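PDB 6CPD: PmoD from Methylocystis sp. ATCC 49242, which binds copper(I) between two copies of a cupredoxin-like periplasmic domain and probably takes part in copper handling in methane-oxidising bacteria. Local coordinates for residues 8-13 with 48-53; 66-71 with 106-111. All coordinates share one frame; numbering follows the deposited sequence.

Contact 1: residues 8-13 with 48-53; sequences VMFGYD and PAFRDL. With CU1 (copper (I) ion), chain D.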
loop_
_atom_site.group_PDB
_atom_site.type_symbol
_atom_site.label_atom_id
_atom_site.label_comp_id
_atom_site.label_asym_id
_atom_site.label_seq_id
_atom_site.Cartn_x
_atom_site.Cartn_y
_atom_site.Cartn_z
ATOM N N VAL B 8 -4.541 1.540 4.501
ATOM C CA VAL B 8 -5.742 2.365 4.587
ATOM C C VAL B 8 -5.370 3.560 5.487
ATOM O O VAL B 8 -4.544 3.416 6.374
ATOM C CB VAL B 8 -6.939 1.568 5.130
ATOM C CG1 VAL B 8 -6.673 1.088 6.536
ATOM C CG2 VAL B 8 -8.189 2.394 5.064
ATOM N N MET B 9 -5.885 4.754 5.192
ATOM C CA MET B 9 -5.383 5.958 5.842
ATOM C C MET B 9 -6.372 6.752 6.692
ATOM O O MET B 9 -7.506 6.971 6.275
ATOM C CB MET B 9 -4.813 6.883 4.767
ATOM C CG MET B 9 -3.786 6.178 3.883
ATOM S SD MET B 9 -3.101 7.326 2.720
ATOM C CE MET B 9 -4.464 7.488 1.561
ATOM N N PHE B 10 -5.911 7.222 7.853
ATOM C CA PHE B 10 -6.620 8.240 8.606
ATOM C C PHE B 10 -5.706 9.430 8.797
ATOM O O PHE B 10 -5.030 9.525 9.819
ATOM C CB PHE B 10 -7.072 7.726 9.973
ATOM C CG PHE B 10 -8.101 6.642 9.904
ATOM C CD1 PHE B 10 -7.713 5.321 9.732
ATOM C CD2 PHE B 10 -9.452 6.941 9.984
ATOM C CE1 PHE B 10 -8.665 4.305 9.657
ATOM C CE2 PHE B 10 -10.411 5.933 9.915
ATOM C CZ PHE B 10 -10.017 4.617 9.756
ATOM N N GLY B 11 -5.680 10.345 7.838
ATOM C CA GLY B 11 -4.763 11.468 7.931
ATOM C C GLY B 11 -3.341 10.939 7.830
ATOM O O GLY B 11 -2.991 10.278 6.860
ATOM N N TYR B 12 -2.517 11.200 8.839
ATOM C CA TYR B 12 -1.157 10.671 8.822
ATOM C C TYR B 12 -1.103 9.268 9.388
ATOM O O TYR B 12 -0.084 8.587 9.273
ATOM C CB TYR B 12 -0.214 11.560 9.632
ATOM C CG TYR B 12 -0.056 12.949 9.084
ATOM C CD1 TYR B 12 0.288 13.160 7.749
ATOM C CD2 TYR B 12 -0.273 14.052 9.897
ATOM C CE1 TYR B 12 0.436 14.451 7.251
ATOM C CE2 TYR B 12 -0.136 15.329 9.414
ATOM C CZ TYR B 12 0.221 15.530 8.097
ATOM O OH TYR B 12 0.352 16.816 7.643
ATOM N N ASP B 13 -2.168 8.856 10.065
ATOM C CA ASP B 13 -2.129 7.555 10.720
ATOM C C ASP B 13 -2.583 6.482 9.735
ATOM O O ASP B 13 -3.702 6.545 9.225
ATOM C CB ASP B 13 -3.013 7.577 11.963
ATOM C CG ASP B 13 -2.643 8.713 12.911
ATOM O OD1 ASP B 13 -1.512 8.729 13.443
ATOM O OD2 ASP B 13 -3.509 9.592 13.133
ATOM N N PRO B 48 0.244 3.595 17.813
ATOM C CA PRO B 48 -0.072 2.909 19.078
ATOM C C PRO B 48 -1.328 3.438 19.791
ATOM O O PRO B 48 -1.997 2.665 20.471
ATOM C CB PRO B 48 1.168 3.163 19.933
ATOM C CG PRO B 48 2.264 3.401 18.948
ATOM C CD PRO B 48 1.620 4.116 17.800
ATOM N N ALA B 49 -1.615 4.734 19.674
ATOM C CA ALA B 49 -2.794 5.317 20.318
ATOM C C ALA B 49 -4.099 4.709 19.795
ATOM O O ALA B 49 -5.101 4.698 20.504
ATOM C CB ALA B 49 -2.811 6.826 20.131
ATOM N N PHE B 50 -4.078 4.195 18.568
ATOM C CA PHE B 50 -5.260 3.591 17.957
ATOM C C PHE B 50 -5.602 2.255 18.602
ATOM O O PHE B 50 -6.675 1.704 18.357
ATOM C CB PHE B 50 -5.067 3.380 16.448
ATOM C CG PHE B 50 -5.274 4.620 15.617
ATOM C CD1 PHE B 50 -5.108 5.879 16.165
ATOM C CD2 PHE B 50 -5.654 4.516 14.291
ATOM C CE1 PHE B 50 -5.303 7.017 15.405
ATOM C CE2 PHE B 50 -5.851 5.647 13.524
ATOM C CZ PHE B 50 -5.688 6.901 14.084
ATOM N N ARG B 51 -4.696 1.717 19.417
ATOM C CA ARG B 51 -4.962 0.425 20.039
ATOM C C ARG B 51 -6.061 0.515 21.097
ATOM O O ARG B 51 -6.602 -0.501 21.528
ATOM C CB ARG B 51 -3.689 -0.153 20.666
ATOM C CG ARG B 51 -2.628 -0.577 19.668
ATOM C CD ARG B 51 -1.389 -1.082 20.400
ATOM N NE ARG B 51 -0.251 -1.287 19.507
ATOM C CZ ARG B 51 0.994 -1.494 19.925
ATOM N NH1 ARG B 51 1.261 -1.523 21.224
ATOM N NH2 ARG B 51 1.972 -1.671 19.048
ATOM N N ASP B 52 -6.369 1.730 21.531
ATOM C CA ASP B 52 -7.374 1.927 22.565
ATOM C C ASP B 52 -8.670 2.424 21.914
ATOM O O ASP B 52 -9.603 2.826 22.606
ATOM C CB ASP B 52 -6.859 2.915 23.619
ATOM C CG ASP B 52 -7.502 2.720 24.984
ATOM O OD1 ASP B 52 -8.689 2.345 25.056
ATOM O OD2 ASP B 52 -6.803 2.941 25.999
ATOM N N LEU B 53 -8.702 2.438 20.579
ATOM C CA LEU B 53 -9.854 2.948 19.829
ATOM C C LEU B 53 -10.667 1.833 19.185
ATOM O O LEU B 53 -10.109 0.964 18.513
ATOM C CB LEU B 53 -9.421 3.921 18.737
ATOM C CG LEU B 53 -8.791 5.246 19.152
ATOM C CD1 LEU B 53 -8.595 6.101 17.904
ATOM C CD2 LEU B 53 -9.675 5.945 20.157
HETATM CU CU CU1 D . -1.247 6.323 1.851
#

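Contact 2: residues 66-71 with 106-111; sequences PVLPTG and IGLVTL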
loop_
_atom_site.group_PDB
_atom_site.type_symbol
_atom_site.label_atom_id
_atom_site.label_comp_id
_atom_site.label_asym_id
_atom_site.label_seq_id
_atom_site.Cartn_x
_atom_site.Cartn_y
_atom_site.Cartn_z
ATOM N N PRO B 66 -21.844 7.117 -6.757
ATOM C CA PRO B 66 -20.981 8.218 -6.317
ATOM C C PRO B 66 -20.808 8.232 -4.795
ATOM O O PRO B 66 -19.705 8.426 -4.297
ATOM C CB PRO B 66 -21.719 9.467 -6.814
ATOM C CG PRO B 66 -23.109 9.013 -7.143
ATOM C CD PRO B 66 -22.990 7.585 -7.551
ATOM N N VAL B 67 -21.908 8.045 -4.077
ATOM C CA VAL B 67 -21.919 8.033 -2.622
ATOM C C VAL B 67 -22.164 6.630 -2.046
ATOM O O VAL B 67 -23.096 5.940 -2.459
ATOM C CB VAL B 67 -22.982 8.998 -2.078
ATOM C CG1 VAL B 67 -22.949 9.032 -0.560
ATOM C CG2 VAL B 67 -22.761 10.393 -2.638
ATOM N N LEU B 68 -21.323 6.192 -1.113
ATOM C CA LEU B 68 -21.583 4.925 -0.418
ATOM C C LEU B 68 -22.826 5.042 0.453
ATOM O O LEU B 68 -23.056 6.083 1.059
ATOM C CB LEU B 68 -20.398 4.512 0.448
ATOM C CG LEU B 68 -19.307 3.738 -0.279
ATOM C CD1 LEU B 68 -18.314 3.187 0.716
ATOM C CD2 LEU B 68 -19.922 2.621 -1.127
ATOM N N PRO B 69 -23.659 3.986 0.485
ATOM C CA PRO B 69 -24.816 3.958 1.386
ATOM C C PRO B 69 -24.378 4.122 2.831
ATOM O O PRO B 69 -23.297 3.657 3.189
ATOM C CB PRO B 69 -25.411 2.565 1.164
ATOM C CG PRO B 69 -24.930 2.158 -0.162
ATOM C CD PRO B 69 -23.566 2.753 -0.311
ATOM N N THR B 70 -25.195 4.777 3.647
ATOM C CA THR B 70 -24.854 4.946 5.051
ATOM C C THR B 70 -25.861 4.221 5.939
ATOM O O THR B 70 -25.579 3.938 7.102
ATOM C CB THR B 70 -24.792 6.436 5.434
ATOM O OG1 THR B 70 -25.928 7.117 4.887
ATOM C CG2 THR B 70 -23.526 7.071 4.876
ATOM N N GLY B 71 -27.030 3.910 5.383
ATOM C CA GLY B 71 -28.040 3.156 6.108
ATOM C C GLY B 71 -27.567 1.733 6.345
ATOM O O GLY B 71 -27.011 1.104 5.442
ATOM N N ILE B 106 -15.007 -3.126 -1.324
ATOM C CA ILE B 106 -14.532 -2.016 -0.522
ATOM C C ILE B 106 -14.446 -2.455 0.930
ATOM O O ILE B 106 -15.427 -2.955 1.481
ATOM C CB ILE B 106 -15.466 -0.787 -0.616
ATOM C CG1 ILE B 106 -15.731 -0.403 -2.078
ATOM C CG2 ILE B 106 -14.885 0.370 0.214
ATOM C CD1 ILE B 106 -16.562 0.842 -2.265
ATOM N N GLY B 107 -13.287 -2.273 1.553
ATOM C CA GLY B 107 -13.186 -2.498 2.979
ATOM C C GLY B 107 -13.438 -1.165 3.660
ATOM O O GLY B 107 -12.735 -0.186 3.402
ATOM N N LEU B 108 -14.471 -1.117 4.494
ATOM C CA LEU B 108 -14.791 0.085 5.255
ATOM C C LEU B 108 -14.284 -0.045 6.680
ATOM O O LEU B 108 -14.791 -0.870 7.438
ATOM C CB LEU B 108 -16.295 0.333 5.282
ATOM C CG LEU B 108 -16.955 0.492 3.926
ATOM C CD1 LEU B 108 -18.474 0.560 4.073
ATOM C CD2 LEU B 108 -16.410 1.743 3.290
ATOM N N VAL B 109 -13.297 0.759 7.041
ATOM C CA VAL B 109 -12.753 0.735 8.393
ATOM C C VAL B 109 -13.298 1.937 9.143
ATOM O O VAL B 109 -13.082 3.080 8.749
ATOM C CB VAL B 109 -11.215 0.779 8.418
ATOM C CG1 VAL B 109 -10.714 0.749 9.862
ATOM C CG2 VAL B 109 -10.620 -0.376 7.607
ATOM N N THR B 110 -14.020 1.681 10.218
ATOM C CA THR B 110 -14.612 2.762 10.972
ATOM C C THR B 110 -13.969 2.850 12.345
ATOM O O THR B 110 -13.967 1.877 13.094
ATOM C CB THR B 110 -16.130 2.570 11.122
ATOM O OG1 THR B 110 -16.706 2.348 9.828
ATOM C CG2 THR B 110 -16.769 3.803 11.770
ATOM N N LEU B 111 -13.413 4.017 12.656
ATOM C CA LEU B 111 -12.837 4.262 13.966
ATOM C C LEU B 111 -13.749 5.130 14.795
ATOM O O LEU B 111 -14.336 6.087 14.300
ATOM C CB LEU B 111 -11.485 4.953 13.875
ATOM C CG LEU B 111 -10.241 4.212 13.429
ATOM C CD1 LEU B 111 -9.112 5.175 13.646
ATOM C CD2 LEU B 111 -10.035 2.952 14.250
#

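Contact 1: residues 8-13 with 48-53
The D13 side chain lies against the F50 ring, the larger of the two contacts F50 makes across the segments, and can be followed past the CZ corner of that ring. D13 CB lies 3.5 Å from F50 CZ, the nearest approach between the segments. D13 CG is 3.7 Å from F50 CZ. With CG anti to the carbonyl carbon (chi1 -54°), the carboxylate is carried alongside the ring, where D13 OD2 stays 3.6 Å from F50 CZ. The carboxylate is turned 57° from the ring plane, so it passes the ring obliquely rather than stacking on it. OD1, the other oxygen, is hydrogen-bonded to N47 ND2, just ahead of 48-53, which fixes the rotation of the group. F10 reaches F50 from another direction: F10 CD1 lies at the edge of the ring, 4.2 Å from F50 CE2. Without the ring, as with an alanine at F50, D13 CB and F10 CD1 would probably lose their partner, leaving a gap beside them and the 48-52 3-10 turn less firmly held to the hairpin. Two backbone bonds, F10 N to D13 O (2.7 Å) and D13 N to F10 O (2.9 Å), close a type II' turn in which G11 supplies the positive phi. This tight beta hairpin carries M9, whose SD binds copper CU at 2.3 Å; with M7, and M7 and M9 of the second subunit, it completes a four-sulfur copper(I) site at the dimer interface.

Contact 2: residues 66-71 with 106-111
I106 meets L68 tip to tip: I106 CD1 stands 4.0 Å from L68 CD2 and 4.2 Å from L68 CD1, so one isoleucine methyl sits against both branches of the leucine. I106 CG1 is anti to the carbonyl carbon (chi1 -52°) and the chain continues extended, which carries CD1 out to L68 although the I106 CA and L68 CA atoms are 9.9 Å apart. Its backbone pairs with I60 of strand 55-61, and its side chain also touches I60 and Q122. G107 follows, bonded through its backbone to F123 on the other flank. L108 then returns to the same side of the strand as I106 and makes the closest contact of the pair of segments, its CD2 lying 3.5 Å from L68 CD1. L68 thus spans two strand positions, its CD2 serving I106 and its CD1 serving mainly L108, and no hydrogen bond joins the segments. Strand 103-112 lies between 118-127 and 55-61 in one sheet of the cupredoxin-like beta sandwich, and the loop 66-71 packs on the face of that sheet turned away from the other one, just before helix 72-77, for which G71 is the N-cap. V109 instead faces the sandwich interior, against F123 and F10. T110 is back on the outer side, beyond L68, where its OG1 is hydrogen-bonded to T120 OG1 of the adjoining strand. L111 again turns inward, its side chain packing on L55.

How the contacts relate
From the N terminus, strand 7-10 turns into 13-20, and contact 1 closes the first loop when 48-53 comes back to the hairpin tip after 34 intervening residues, 20 of them strand. The chain then runs through strand 55-61 before 66-71 opens contact 2, which strand 103-112 closes after another 34 residues that include helix 72-77. The two loops are in series, neither nested nor crossing, and the contact centres lie about 18 Å apart. They meet in the sandwich interior: F50 CE2, 3.3 Å from L111 CD1, ties loop 48-53 to strand 103-112, and the copper-bearing hairpin reaches that strand through F10, whose CZ packs on V109 O and L111 CG.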